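Long-range contacts in thiosulfate sulfurtransferase (Pseudomonas aeruginosa, PDB 1YT8), which probably transfers sulfur from thiosulfate to cyanide, as sulfurtransferases of the rhodanese family do: residues 119-123 with 525-529; 126-130 with 203-208; 192-196 with 218-223; 197-201 with 309-313. One frame throughout, in Å; residues are numbered along the deposited sequence.

Interaction 1. Residues 119-123 with 525-529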
loop_
_atom_site.group_PDB
_atom_site.type_symbol
_atom_site.label_atom_id
_atom_site.label_comp_id
_atom_site.label_asym_id
_atom_site.label_seq_id
_atom_site.Cartn_x
_atom_site.Cartn_y
_atom_site.Cartn_z
ATOM N N PHE A 119 7.132 -13.321 1.982
ATOM C CA PHE A 119 6.214 -14.398 2.341
ATOM C C PHE A 119 5.811 -15.172 1.086
ATOM O O PHE A 119 5.701 -16.396 1.112
ATOM C CB PHE A 119 4.949 -13.855 3.013
ATOM C CG PHE A 119 3.913 -14.917 3.276
ATOM C CD1 PHE A 119 4.132 -15.897 4.241
ATOM C CD2 PHE A 119 2.743 -14.969 2.525
ATOM C CE1 PHE A 119 3.200 -16.921 4.456
ATOM C CE2 PHE A 119 1.804 -15.987 2.729
ATOM C CZ PHE A 119 2.038 -16.967 3.701
ATOM N N GLY A 120 5.588 -14.451 -0.010
ATOM C CA GLY A 120 5.208 -15.105 -1.249
ATOM C C GLY A 120 6.252 -16.115 -1.693
ATOM O O GLY A 120 5.922 -17.217 -2.149
ATOM N N GLU A 121 7.519 -15.745 -1.556
ATOM C CA GLU A 121 8.601 -16.635 -1.942
ATOM C C GLU A 121 8.640 -17.845 -1.013
ATOM O O GLU A 121 8.959 -18.952 -1.449
ATOM C CB GLU A 121 9.943 -15.896 -1.907
ATOM C CG GLU A 121 10.081 -14.779 -2.952
ATOM C CD GLU A 121 9.836 -15.257 -4.378
ATOM O OE1 GLU A 121 10.278 -16.378 -4.722
ATOM O OE2 GLU A 121 9.214 -14.505 -5.163
ATOM N N LEU A 122 8.317 -17.630 0.261
ATOM C CA LEU A 122 8.298 -18.714 1.247
ATOM C C LEU A 122 7.224 -19.738 0.886
ATOM O O LEU A 122 7.430 -20.949 1.035
ATOM C CB LEU A 122 8.027 -18.161 2.650
ATOM C CG LEU A 122 8.059 -19.174 3.801
ATOM C CD1 LEU A 122 9.469 -19.760 3.928
ATOM C CD2 LEU A 122 7.661 -18.490 5.100
ATOM N N VAL A 123 6.076 -19.250 0.421
ATOM C CA VAL A 123 4.989 -20.135 0.026
ATOM C C VAL A 123 5.442 -21.050 -1.115
ATOM O O VAL A 123 5.243 -22.268 -1.046
ATOM C CB VAL A 123 3.725 -19.329 -0.397
ATOM C CG1 VAL A 123 2.666 -20.262 -0.976
ATOM C CG2 VAL A 123 3.145 -18.598 0.819
ATOM N N GLY A 525 8.071 -15.016 11.993
ATOM C CA GLY A 525 7.067 -15.928 12.519
ATOM C C GLY A 525 6.105 -16.458 11.464
ATOM O O GLY A 525 5.013 -16.924 11.791
ATOM N N PHE A 526 6.498 -16.389 10.196
ATOM C CA PHE A 526 5.647 -16.881 9.113
ATOM C C PHE A 526 5.582 -18.403 9.126
ATOM O O PHE A 526 6.516 -19.064 9.565
ATOM C CB PHE A 526 6.201 -16.509 7.729
ATOM C CG PHE A 526 6.311 -15.034 7.465
ATOM C CD1 PHE A 526 5.589 -14.105 8.207
ATOM C CD2 PHE A 526 7.108 -14.581 6.414
ATOM C CE1 PHE A 526 5.656 -12.740 7.903
ATOM C CE2 PHE A 526 7.181 -13.217 6.101
ATOM C CZ PHE A 526 6.450 -12.298 6.850
ATOM N N PHE A 527 4.483 -18.944 8.617
ATOM C CA PHE A 527 4.314 -20.388 8.478
ATOM C C PHE A 527 3.418 -20.584 7.259
ATOM O O PHE A 527 2.667 -19.681 6.890
ATOM C CB PHE A 527 3.707 -21.022 9.749
ATOM C CG PHE A 527 2.299 -20.585 10.053
ATOM C CD1 PHE A 527 1.212 -21.238 9.481
ATOM C CD2 PHE A 527 2.062 -19.519 10.918
ATOM C CE1 PHE A 527 -0.094 -20.835 9.766
ATOM C CE2 PHE A 527 0.766 -19.108 11.207
ATOM C CZ PHE A 527 -0.316 -19.764 10.633
ATOM N N VAL A 528 3.523 -21.741 6.612
ATOM C CA VAL A 528 2.721 -22.030 5.429
ATOM C C VAL A 528 1.950 -23.329 5.658
ATOM O O VAL A 528 2.549 -24.384 5.876
ATOM C CB VAL A 528 3.619 -22.181 4.179
ATOM C CG1 VAL A 528 2.761 -22.289 2.929
ATOM C CG2 VAL A 528 4.574 -20.989 4.077
ATOM N N ILE A 529 0.622 -23.246 5.617
ATOM C CA ILE A 529 -0.217 -24.420 5.841
ATOM C C ILE A 529 -0.157 -25.435 4.710
ATOM O O ILE A 529 0.198 -25.107 3.574
ATOM C CB ILE A 529 -1.705 -24.039 6.061
ATOM C CG1 ILE A 529 -2.308 -23.477 4.771
ATOM C CG2 ILE A 529 -1.820 -23.025 7.193
ATOM C CD1 ILE A 529 -3.802 -23.211 4.866
#
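F526 and V528 of the C-terminal tail pack on F119, L122 and V123, which lie on one side of helix 114-127. The tail is extended here and belongs to no regular helix or strand. Its contact with the helix is carried by apolar side chains. F119 and F526 form a T-shaped pair. The edge of the F119 ring is turned to the face of F526, with centroids 5.5 Å apart and planes at 83°. With chi1 at 174°, the F119 ring brings its CD1 edge up to F526, and F119 CD1 lies 3.9 Å from F526 CD2. F119 CB also approaches F526 CE2, at 3.9 Å. The same ring has F527 O at its edge, in plane, 3.7 Å from F119 CE1. V123 CG2 sits over the rim of one of its faces. L122 touches both tail side chains. Its CD2 meets F526 CB at 3.6 Å, near the plane of that ring, and its CG meets V528 CG2 at 3.9 Å. L122 and V528 run past each other in opposite directions. F527 shares backbone hydrogen bonding with Q344, at the end of helix 334-344, and I529 N donates to Q344 OE1. This is a C-terminal extension packed across the helix that lies, in sequence, between two five-stranded parallel sheets of the rhodanese type.

Interaction 2. Residues 126-130 with 203-208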
loop_
_atom_site.group_PDB
_atom_site.type_symbol
_atom_site.label_atom_id
_atom_site.label_comp_id
_atom_site.label_asym_id
_atom_site.label_seq_id
_atom_site.Cartn_x
_atom_site.Cartn_y
_atom_site.Cartn_z
ATOM N N GLU A 126 8.004 -23.614 0.139
ATOM C CA GLU A 126 7.409 -24.654 0.974
ATOM C C GLU A 126 6.384 -25.550 0.293
ATOM O O GLU A 126 6.342 -26.754 0.550
ATOM C CB GLU A 126 6.757 -24.025 2.208
ATOM C CG GLU A 126 7.732 -23.330 3.144
ATOM C CD GLU A 126 8.782 -24.274 3.686
ATOM O OE1 GLU A 126 8.407 -25.259 4.354
ATOM O OE2 GLU A 126 9.983 -24.033 3.442
ATOM N N ARG A 127 5.551 -24.970 -0.563
ATOM C CA ARG A 127 4.509 -25.746 -1.232
ATOM C C ARG A 127 4.815 -26.109 -2.680
ATOM O O ARG A 127 4.043 -26.829 -3.320
ATOM C CB ARG A 127 3.178 -24.987 -1.165
ATOM C CG ARG A 127 2.679 -24.725 0.254
ATOM C CD ARG A 127 2.522 -26.028 1.043
ATOM N NE ARG A 127 1.608 -26.955 0.385
ATOM C CZ ARG A 127 0.301 -26.747 0.236
ATOM N NH1 ARG A 127 -0.261 -25.639 0.704
ATOM N NH2 ARG A 127 -0.445 -27.642 -0.397
ATOM N N HIS A 128 5.939 -25.618 -3.189
ATOM C CA HIS A 128 6.334 -25.886 -4.571
ATOM C C HIS A 128 5.202 -25.506 -5.522
ATOM O O HIS A 128 4.889 -26.240 -6.459
ATOM C CB HIS A 128 6.686 -27.367 -4.735
ATOM C CG HIS A 128 7.686 -27.852 -3.734
ATOM N ND1 HIS A 128 8.968 -27.352 -3.663
ATOM C CD2 HIS A 128 7.576 -28.754 -2.730
ATOM C CE1 HIS A 128 9.606 -27.923 -2.657
ATOM N NE2 HIS A 128 8.784 -28.777 -2.073
ATOM N N THR A 129 4.594 -24.350 -5.267
ATOM C CA THR A 129 3.493 -23.843 -6.085
ATOM C C THR A 129 3.848 -23.949 -7.568
ATOM O O THR A 129 4.856 -23.399 -8.016
ATOM C CB THR A 129 3.196 -22.378 -5.727
ATOM O OG1 THR A 129 3.099 -22.256 -4.302
ATOM C CG2 THR A 129 1.884 -21.923 -6.362
ATOM N N PRO A 130 3.011 -24.650 -8.350
ATOM C CA PRO A 130 3.235 -24.843 -9.786
ATOM C C PRO A 130 3.366 -23.554 -10.581
ATOM O O PRO A 130 2.706 -22.557 -10.276
ATOM C CB PRO A 130 2.007 -25.640 -10.227
ATOM C CG PRO A 130 1.575 -26.336 -8.983
ATOM C CD PRO A 130 1.736 -25.263 -7.946
ATOM N N THR A 203 -2.248 -18.525 -7.099
ATOM C CA THR A 203 -2.233 -19.921 -7.515
ATOM C C THR A 203 -2.407 -20.824 -6.299
ATOM O O THR A 203 -3.214 -21.751 -6.319
ATOM C CB THR A 203 -0.915 -20.276 -8.226
ATOM O OG1 THR A 203 -0.786 -19.478 -9.409
ATOM C CG2 THR A 203 -0.891 -21.751 -8.618
ATOM N N GLN A 204 -1.667 -20.538 -5.234
ATOM C CA GLN A 204 -1.762 -21.358 -4.037
ATOM C C GLN A 204 -3.130 -21.205 -3.369
ATOM O O GLN A 204 -3.611 -22.135 -2.724
ATOM C CB GLN A 204 -0.627 -21.024 -3.057
ATOM C CG GLN A 204 -0.442 -22.096 -1.971
ATOM C CD GLN A 204 -0.171 -23.487 -2.551
ATOM O OE1 GLN A 204 -0.802 -24.473 -2.158
ATOM N NE2 GLN A 204 0.772 -23.569 -3.479
ATOM N N SER A 205 -3.765 -20.042 -3.526
ATOM C CA SER A 205 -5.097 -19.832 -2.949
ATOM C C SER A 205 -6.073 -20.832 -3.568
ATOM O O SER A 205 -6.868 -21.466 -2.868
ATOM C CB SER A 205 -5.617 -18.418 -3.244
ATOM O OG SER A 205 -4.908 -17.429 -2.528
ATOM N N LEU A 206 -6.008 -20.955 -4.889
ATOM C CA LEU A 206 -6.881 -21.865 -5.622
ATOM C C LEU A 206 -6.611 -23.322 -5.263
ATOM O O LEU A 206 -7.539 -24.130 -5.183
ATOM C CB LEU A 206 -6.717 -21.645 -7.134
ATOM C CG LEU A 206 -7.213 -20.288 -7.647
ATOM C CD1 LEU A 206 -6.843 -20.127 -9.117
ATOM C CD2 LEU A 206 -8.722 -20.183 -7.457
ATOM N N LEU A 207 -5.345 -23.664 -5.049
ATOM C CA LEU A 207 -4.993 -25.030 -4.684
ATOM C C LEU A 207 -5.481 -25.319 -3.272
ATOM O O LEU A 207 -6.045 -26.380 -3.013
ATOM C CB LEU A 207 -3.480 -25.230 -4.758
ATOM C CG LEU A 207 -2.901 -25.152 -6.171
ATOM C CD1 LEU A 207 -1.383 -25.134 -6.121
ATOM C CD2 LEU A 207 -3.414 -26.339 -6.977
ATOM N N ASN A 208 -5.265 -24.372 -2.361
ATOM C CA ASN A 208 -5.703 -24.538 -0.976
ATOM C C ASN A 208 -7.225 -24.674 -0.897
ATOM O O ASN A 208 -7.753 -25.413 -0.060
ATOM C CB ASN A 208 -5.230 -23.354 -0.120
ATOM C CG ASN A 208 -3.745 -23.425 0.206
ATOM O OD1 ASN A 208 -3.055 -24.365 -0.191
ATOM N ND2 ASN A 208 -3.249 -22.431 0.939
HETATM O O HOH W 1 -2.986 -27.251 -0.881
#
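R127 and N208 join the ends of helices 114-127 and 197-208. The first helix runs into strand 131-132, the edge strand of a rhodanese-like parallel sheet. The second is the crossover helix between strands 188-192 and 215-218 of that sheet. H128 has positive phi (53°) and ends the first helix. T129 and P130 then pass alongside the second.

The apolar contacts lie at the turn. T129 CG2 meets T203 CG2 at 3.6 Å. P130 CD and L207 CD1 meet end on, also 3.6 Å apart. The hydroxyl of T203 turns elsewhere, to the backbone oxygen of S199 in its own helix.

The side chain of Q204 lies against both R127 and T129. It crosses the arginine chain at about a right angle.

The polar contacts lie near the C-terminal end of helix 197-208. The R127 chain is bent at chi2 and chi3. Its guanidinium is nearly coplanar with the amide of N208, 4° apart. R127 NH1 donates to N208 OD1 at 3.2 Å, on a lone pair in the carbonyl plane. Water 1 closes a second path between the two groups. It accepts from R127 NH2 at 2.6 Å and donates to N208 OD1 at 3.0 Å.

Interaction 3. Residues 192-196 with 218-223. With SO3 (sulfite ion), chain B.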
loop_
_atom_site.group_PDB
_atom_site.type_symbol
_atom_site.label_atom_id
_atom_site.label_comp_id
_atom_site.label_asym_id
_atom_site.label_seq_id
_atom_site.Cartn_x
_atom_site.Cartn_y
_atom_site.Cartn_z
ATOM N N ASN A 192 -1.440 -14.643 -13.089
ATOM C CA ASN A 192 -0.266 -13.806 -13.292
ATOM C C ASN A 192 -0.387 -12.492 -12.539
ATOM O O ASN A 192 -1.459 -12.118 -12.075
ATOM C CB ASN A 192 -0.063 -13.464 -14.780
ATOM C CG ASN A 192 -0.937 -12.295 -15.245
ATOM O OD1 ASN A 192 -2.083 -12.481 -15.659
ATOM N ND2 ASN A 192 -0.397 -11.078 -15.159
ATOM N N CYS A 193 0.745 -11.817 -12.406
ATOM C CA CYS A 193 0.802 -10.494 -11.818
ATOM C C CYS A 193 1.931 -9.876 -12.633
ATOM O O CYS A 193 2.222 -10.374 -13.728
ATOM C CB CYS A 193 1.089 -10.529 -10.303
ATOM S SG CYS A 193 2.760 -10.898 -9.754
ATOM N N ALA A 194 2.555 -8.811 -12.144
ATOM C CA ALA A 194 3.651 -8.183 -12.869
ATOM C C ALA A 194 4.955 -8.937 -12.654
ATOM O O ALA A 194 5.755 -9.106 -13.576
ATOM C CB ALA A 194 3.802 -6.733 -12.430
ATOM N N GLY A 195 5.158 -9.382 -11.422
ATOM C CA GLY A 195 6.356 -10.123 -11.093
ATOM C C GLY A 195 6.011 -11.549 -10.721
ATOM O O GLY A 195 5.648 -12.354 -11.584
ATOM N N ARG A 196 6.093 -11.851 -9.427
ATOM C CA ARG A 196 5.828 -13.195 -8.928
ATOM C C ARG A 196 4.851 -13.287 -7.755
ATOM O O ARG A 196 3.984 -14.157 -7.729
ATOM C CB ARG A 196 7.142 -13.838 -8.468
ATOM C CG ARG A 196 8.203 -14.007 -9.539
ATOM C CD ARG A 196 9.568 -14.253 -8.904
ATOM N NE ARG A 196 9.540 -15.336 -7.927
ATOM C CZ ARG A 196 9.413 -16.624 -8.230
ATOM N NH1 ARG A 196 9.303 -17.004 -9.497
ATOM N NH2 ARG A 196 9.401 -17.533 -7.260
ATOM N N LEU A 218 1.939 -17.920 -13.841
ATOM C CA LEU A 218 2.746 -17.568 -15.000
ATOM C C LEU A 218 4.039 -17.121 -14.327
ATOM O O LEU A 218 4.063 -16.105 -13.625
ATOM C CB LEU A 218 2.143 -16.398 -15.776
ATOM C CG LEU A 218 3.103 -15.742 -16.781
ATOM C CD1 LEU A 218 3.588 -16.775 -17.795
ATOM C CD2 LEU A 218 2.399 -14.588 -17.490
ATOM N N ARG A 219 5.108 -17.883 -14.525
ATOM C CA ARG A 219 6.389 -17.579 -13.895
ATOM C C ARG A 219 6.980 -16.225 -14.272
ATOM O O ARG A 219 7.324 -15.980 -15.422
ATOM C CB ARG A 219 7.398 -18.684 -14.205
ATOM C CG ARG A 219 8.677 -18.609 -13.388
ATOM C CD ARG A 219 9.589 -19.766 -13.765
ATOM N NE ARG A 219 8.870 -21.036 -13.692
ATOM C CZ ARG A 219 9.033 -22.040 -14.547
ATOM N NH1 ARG A 219 9.891 -21.930 -15.551
ATOM N NH2 ARG A 219 8.329 -23.156 -14.399
ATOM N N ASN A 220 7.090 -15.356 -13.273
ATOM C CA ASN A 220 7.641 -14.013 -13.420
ATOM C C ASN A 220 6.754 -12.982 -14.137
ATOM O O ASN A 220 7.219 -11.907 -14.506
ATOM C CB ASN A 220 9.031 -14.089 -14.065
ATOM C CG ASN A 220 9.976 -14.995 -13.286
ATOM O OD1 ASN A 220 9.812 -15.186 -12.076
ATOM N ND2 ASN A 220 10.973 -15.549 -13.969
ATOM N N GLY A 221 5.480 -13.320 -14.322
ATOM C CA GLY A 221 4.504 -12.407 -14.913
ATOM C C GLY A 221 4.786 -11.593 -16.165
ATOM O O GLY A 221 5.421 -12.071 -17.103
ATOM N N THR A 222 4.277 -10.361 -16.190
ATOM C CA THR A 222 4.463 -9.485 -17.344
ATOM C C THR A 222 5.939 -9.167 -17.565
ATOM O O THR A 222 6.367 -8.951 -18.698
ATOM C CB THR A 222 3.635 -8.170 -17.210
ATOM O OG1 THR A 222 4.034 -7.445 -16.044
ATOM C CG2 THR A 222 2.156 -8.489 -17.107
ATOM N N ILE A 223 6.713 -9.149 -16.484
ATOM C CA ILE A 223 8.147 -8.906 -16.579
ATOM C C ILE A 223 8.756 -10.063 -17.368
ATOM O O ILE A 223 9.533 -9.856 -18.302
ATOM C CB ILE A 223 8.805 -8.849 -15.173
ATOM C CG1 ILE A 223 8.505 -7.497 -14.521
ATOM C CG2 ILE A 223 10.315 -9.084 -15.275
ATOM C CD1 ILE A 223 9.033 -7.338 -13.098
HETATM S S SO3 B . 3.429 -9.379 -8.631
HETATM O O1 SO3 B . 2.938 -8.259 -9.468
HETATM O O2 SO3 B . 4.886 -9.273 -8.404
HETATM O O3 SO3 B . 2.695 -9.484 -7.342
HETATM O O HOH W 2 3.125 -13.747 -12.580
#
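C193 and A194 turn their carbonyl oxygens to the first turn of helix 221-227. T222 N donates to C193 O at 3.2 Å, and I223 N to A194 O at 3.1 Å with an angle of 163°. L218 to G221 form a type II turn. G221 has positive phi, and its CA lies against C193 O at 3.3 Å, a CA-H...O contact. Water 2 also joins the segments. It accepts from C193 N and donates to G195 O and L218 O.

The loop after strand 188-192 probably corresponds to the active-site loop of rhodanese domains, and C193 would then occupy the place of their sulfur-carrying cysteine. Here C193 SG is bonded to the sulfur of a sulfite ion, 2.0 Å away. The loop N-H groups face this ion. A194 N donates to sulfite O1 at 2.8 Å. The N-H of G195 is given to the same sulfite oxygen. R196 N donates weakly to sulfite O2.

R196 and N220 lie side by side, with guanidinium and amide planes 60° apart. R196 NH1 donates to N220 OD1 at 3.2 Å, which lies in the guanidinium plane. Salt bridges to E121 and E124 hold the other nitrogens. N192 ND2 reaches C193 O at 3.1 Å from above the carbonyl plane, and also binds D151. N192 CB packs on L218 CB at 3.8 Å.

Interaction 4. Residues 197-201 with 309-313. With SO3 (sulfite ion), chain B.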
loop_
_atom_site.group_PDB
_atom_site.type_symbol
_atom_site.label_atom_id
_atom_site.label_comp_id
_atom_site.label_asym_id
_atom_site.label_seq_id
_atom_site.Cartn_x
_atom_site.Cartn_y
_atom_site.Cartn_z
ATOM N N THR A 197 4.992 -12.382 -6.793
ATOM C CA THR A 197 4.196 -12.441 -5.569
ATOM C C THR A 197 2.716 -12.761 -5.643
ATOM O O THR A 197 2.289 -13.801 -5.147
ATOM C CB THR A 197 4.365 -11.166 -4.737
ATOM O OG1 THR A 197 5.758 -10.836 -4.660
ATOM C CG2 THR A 197 3.832 -11.391 -3.320
ATOM N N ARG A 198 1.924 -11.874 -6.232
ATOM C CA ARG A 198 0.491 -12.123 -6.308
ATOM C C ARG A 198 0.120 -13.351 -7.140
ATOM O O ARG A 198 -0.936 -13.945 -6.923
ATOM C CB ARG A 198 -0.232 -10.863 -6.801
ATOM C CG ARG A 198 -0.345 -9.798 -5.699
ATOM C CD ARG A 198 -0.764 -8.424 -6.222
ATOM N NE ARG A 198 0.268 -7.829 -7.065
ATOM C CZ ARG A 198 0.202 -6.609 -7.592
ATOM N NH1 ARG A 198 -0.851 -5.831 -7.366
ATOM N NH2 ARG A 198 1.186 -6.171 -8.362
ATOM N N SER A 199 0.983 -13.753 -8.072
ATOM C CA SER A 199 0.689 -14.938 -8.880
ATOM C C SER A 199 0.876 -16.199 -8.041
ATOM O O SER A 199 0.137 -17.173 -8.201
ATOM C CB SER A 199 1.576 -15.001 -10.136
ATOM O OG SER A 199 2.917 -15.358 -9.834
ATOM N N ILE A 200 1.864 -16.184 -7.145
ATOM C CA ILE A 200 2.124 -17.331 -6.271
ATOM C C ILE A 200 0.982 -17.465 -5.258
ATOM O O ILE A 200 0.430 -18.549 -5.062
ATOM C CB ILE A 200 3.459 -17.167 -5.496
ATOM C CG1 ILE A 200 4.641 -17.220 -6.467
ATOM C CG2 ILE A 200 3.599 -18.273 -4.446
ATOM C CD1 ILE A 200 5.970 -16.788 -5.852
ATOM N N ILE A 201 0.634 -16.354 -4.617
ATOM C CA ILE A 201 -0.438 -16.342 -3.630
ATOM C C ILE A 201 -1.770 -16.726 -4.278
ATOM O O ILE A 201 -2.556 -17.481 -3.702
ATOM C CB ILE A 201 -0.572 -14.944 -2.971
ATOM C CG1 ILE A 201 0.720 -14.586 -2.226
ATOM C CG2 ILE A 201 -1.761 -14.918 -2.022
ATOM C CD1 ILE A 201 1.061 -15.538 -1.089
ATOM N N GLN A 309 -4.819 -6.772 -2.453
ATOM C CA GLN A 309 -3.870 -5.723 -2.118
ATOM C C GLN A 309 -3.591 -5.639 -0.620
ATOM O O GLN A 309 -2.542 -5.144 -0.213
ATOM C CB GLN A 309 -4.366 -4.379 -2.649
ATOM C CG GLN A 309 -4.313 -4.287 -4.168
ATOM C CD GLN A 309 -2.946 -4.661 -4.723
ATOM O OE1 GLN A 309 -2.749 -5.768 -5.233
ATOM N NE2 GLN A 309 -1.989 -3.742 -4.612
ATOM N N LEU A 310 -4.521 -6.112 0.206
ATOM C CA LEU A 310 -4.289 -6.090 1.652
ATOM C C LEU A 310 -3.172 -7.096 1.935
ATOM O O LEU A 310 -2.291 -6.864 2.769
ATOM C CB LEU A 310 -5.553 -6.492 2.414
ATOM C CG LEU A 310 -5.422 -6.650 3.937
ATOM C CD1 LEU A 310 -4.941 -5.351 4.567
ATOM C CD2 LEU A 310 -6.770 -7.052 4.525
ATOM N N VAL A 311 -3.211 -8.212 1.216
ATOM C CA VAL A 311 -2.210 -9.255 1.369
ATOM C C VAL A 311 -0.872 -8.832 0.753
ATOM O O VAL A 311 0.189 -9.201 1.255
ATOM C CB VAL A 311 -2.702 -10.576 0.723
ATOM C CG1 VAL A 311 -1.596 -11.637 0.745
ATOM C CG2 VAL A 311 -3.928 -11.091 1.493
ATOM N N GLN A 312 -0.930 -8.039 -0.316
ATOM C CA GLN A 312 0.270 -7.572 -1.018
ATOM C C GLN A 312 0.952 -6.348 -0.387
ATOM O O GLN A 312 2.178 -6.257 -0.384
ATOM C CB GLN A 312 -0.084 -7.257 -2.478
ATOM C CG GLN A 312 1.045 -6.668 -3.322
ATOM C CD GLN A 312 2.143 -7.669 -3.648
ATOM O OE1 GLN A 312 1.995 -8.875 -3.426
ATOM N NE2 GLN A 312 3.247 -7.172 -4.194
ATOM N N GLU A 313 0.166 -5.412 0.143
ATOM C CA GLU A 313 0.724 -4.193 0.740
ATOM C C GLU A 313 0.272 -4.044 2.193
ATOM O O GLU A 313 -0.098 -2.955 2.629
ATOM C CB GLU A 313 0.266 -2.961 -0.057
ATOM C CG GLU A 313 0.423 -3.082 -1.573
ATOM C CD GLU A 313 -0.011 -1.822 -2.314
ATOM O OE1 GLU A 313 -1.002 -1.188 -1.889
ATOM O OE2 GLU A 313 0.630 -1.472 -3.331
HETATM S S SO3 B . 3.429 -9.379 -8.631
HETATM O O1 SO3 B . 2.938 -8.259 -9.468
HETATM O O2 SO3 B . 4.886 -9.273 -8.404
HETATM O O3 SO3 B . 2.695 -9.484 -7.342
HETATM O O HOH W 3 5.898 -8.493 -5.838
#
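R198 and Q309 supply the hydrogen bond between helices 197-208 and 307-312. R198 NH1 donates to Q309 OE1 at 2.9 Å, with an angle of 145°. The donor is tilted 29° from the plane of the Q309 carbonyl. The same nitrogen has a salt bridge to E157.

R198 also binds the sulfite. R198 N and R198 NE both donate to sulfite O3, at 2.7 Å and 3.0 Å. R198 NH2 donates to sulfite O1 at 2.9 Å. The chain is extended up to its bend at chi3 (-67°), which brings NE and NH2 to the ion while NH1 points to Q309. Backbone and side chain of one residue thus grip the anion together. Water 3 adds a bridge: it accepts from T197 OG1 at 2.6 Å, donates to sulfite O2, and takes a weak bond from Q312 NE2.

Packing is centred on Q312. Its CG lies over one face of the R198 guanidinium. Its OE1 approaches T197 CG2 at 3.1 Å and R198 CG at 3.4 Å. Further along, I201 CG2 and V311 CG1 touch loosely, at 4.3 Å.

The sulfite sits at the N-terminal end of helix 197-208, a position typical of the rhodanese active-site pocket, and Q312 from the following rhodanese-like domain helps to line it.

Overall arrangement
Following the chain, helix 114-127 comes first and enters two contacts. Interaction 1 joins it to the C-terminal tail and closes the longest loop, which encloses the other three. Interaction 2 begins a few residues later and returns at the end of helix 197-208, closing most of the second rhodanese-like domain. Interaction 3 is the most local. It ties the loop after strand 188-192 to the start of helix 221-227. Interaction 4 leaves from the start of helix 197-208 and reaches the third rhodanese-like domain. Interactions 2, 3 and 4 all cross one another. Interactions 3 and 4 share the sulfite. Interactions 1 and 3 touch through a salt bridge.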